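Local structure of sucrose 6(F)-phosphate phosphorylase (Thermoanaerobacterium thermosaccharolyticum DSM 571, 6S9V) at residues A[377-380]-A[381-384]. The protein belongs to the alpha-amylase family of enzymes, built on a closed eight-stranded parallel barrel with a separate antiparallel sheet. Sequence-based numbering, arbitrary orientation.
Sequences AARA and IQFF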
# COMPACT_ATOMS: atom_id res chain seq x y z
N ALA A 377 9.82 -17.73 7.73
CA ALA A 377 9.66 -18.38 6.44
C ALA A 377 8.88 -17.50 5.47
O ALA A 377 9.24 -17.38 4.29
CB ALA A 377 8.98 -19.74 6.61
N ALA A 378 7.82 -16.85 5.97
CA ALA A 378 7.02 -15.94 5.16
C ALA A 378 7.86 -14.80 4.60
O ALA A 378 7.75 -14.45 3.41
CB ALA A 378 5.87 -15.38 6.00
N ARG A 379 8.67 -14.17 5.45
CA ARG A 379 9.52 -13.07 4.99
C ARG A 379 10.59 -13.56 4.03
O ARG A 379 10.95 -12.85 3.08
CB ARG A 379 10.15 -12.36 6.20
CG ARG A 379 9.15 -11.57 7.05
CD ARG A 379 8.72 -10.28 6.36
NE ARG A 379 7.81 -9.53 7.22
CZ ARG A 379 7.01 -8.55 6.82
NH1 ARG A 379 6.98 -8.17 5.55
NH2 ARG A 379 6.22 -7.95 7.71
N ALA A 380 11.14 -14.75 4.27
CA ALA A 380 12.11 -15.30 3.32
C ALA A 380 11.48 -15.48 1.94
O ALA A 380 12.06 -15.10 0.92
CB ALA A 380 12.67 -16.63 3.84
N ILE A 381 10.29 -16.07 1.90
CA ILE A 381 9.56 -16.20 0.64
C ILE A 381 9.38 -14.83 0.00
O ILE A 381 9.64 -14.64 -1.19
CB ILE A 381 8.20 -16.88 0.86
CG1 ILE A 381 8.38 -18.34 1.31
CG2 ILE A 381 7.37 -16.80 -0.42
CD1 ILE A 381 7.10 -18.94 1.90
N GLN A 382 8.93 -13.85 0.79
CA GLN A 382 8.74 -12.51 0.26
C GLN A 382 10.03 -11.97 -0.34
O GLN A 382 10.04 -11.45 -1.46
CB GLN A 382 8.24 -11.57 1.36
CG GLN A 382 7.90 -10.18 0.83
CD GLN A 382 7.96 -9.09 1.89
OE1 GLN A 382 7.99 -9.37 3.09
NE2 GLN A 382 7.97 -7.85 1.44
N PHE A 383 11.13 -12.09 0.40
CA PHE A 383 12.39 -11.48 -0.03
C PHE A 383 13.00 -12.22 -1.22
O PHE A 383 13.76 -11.62 -1.99
CB PHE A 383 13.38 -11.44 1.12
CG PHE A 383 12.96 -10.57 2.28
CD1 PHE A 383 11.90 -9.68 2.17
CD2 PHE A 383 13.63 -10.64 3.49
CE1 PHE A 383 11.52 -8.89 3.24
CE2 PHE A 383 13.26 -9.85 4.57
CZ PHE A 383 12.20 -8.97 4.44
N PHE A 384 12.69 -13.51 -1.39
CA PHE A 384 13.16 -14.26 -2.55
C PHE A 384 12.25 -14.10 -3.77
O PHE A 384 12.62 -14.56 -4.85
CB PHE A 384 13.30 -15.76 -2.21
CG PHE A 384 14.66 -16.11 -1.67
CD1 PHE A 384 15.03 -15.73 -0.39
CD2 PHE A 384 15.58 -16.78 -2.46
CE1 PHE A 384 16.29 -16.03 0.10
CE2 PHE A 384 16.84 -17.07 -1.98
CZ PHE A 384 17.20 -16.70 -0.71
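Arg379 and Gln382 run alongside each other in the same direction on helix 372-384, one turn apart, joined by a hydrogen bond from Arg379 NH1 to Gln382 OE1 of 2.9 Å. The acceptor sits close to the guanidinium plane, at its edge, while the amide plane is turned 46° from it. Gln382 gets there with CG anti to its backbone N (chi1 -175°) and an extended chain beyond; Arg379 bends at chi2 to run beside it. Arg379 NH2 and Gln382 NE2 are also engaged: the former makes a salt bridge with Asp307 and a hydrogen bond with Tyr375 OH, and the latter donates a hydrogen bond to Gln390 O, with a weak bond to Thr304 OG1.

Backbone i to i+4 bonds satisfy the carbonyls of 377-380: Ile381 N reaches Ala377 O at 2.9 Å, and Phe383 N reaches Arg379 O at 2.8 Å. Gln382 N and Phe384 N pair in the same way with Ala378 O and Ala380 O, the last being the most bent at 147°. Further on, Ile381 O, Phe383 O and Phe384 O are met by Thr385 OG1, Arg444 NE and Trp468 NE1. Arg379 O also lies over one face of the Phe383 ring, 3.1 Å from CG, whereas Ala380 O meets the edge of the Phe384 ring, 3.3 Å from CD1. The far end of the Phe383 ring approaches the arginine chain, with CZ 4.2 Å from Arg379 CD.

Around this turn, Ala380 and Ile381 pack on strand 473-480 of the antiparallel sheet, and Phe383 on helix 432-446 and barrel strand 388-392. With every residue here buried, the amide of Gln382 links the arginine to the barrel backbone, and Asp307 probably offsets the positive charge that this neutral partner leaves unbalanced.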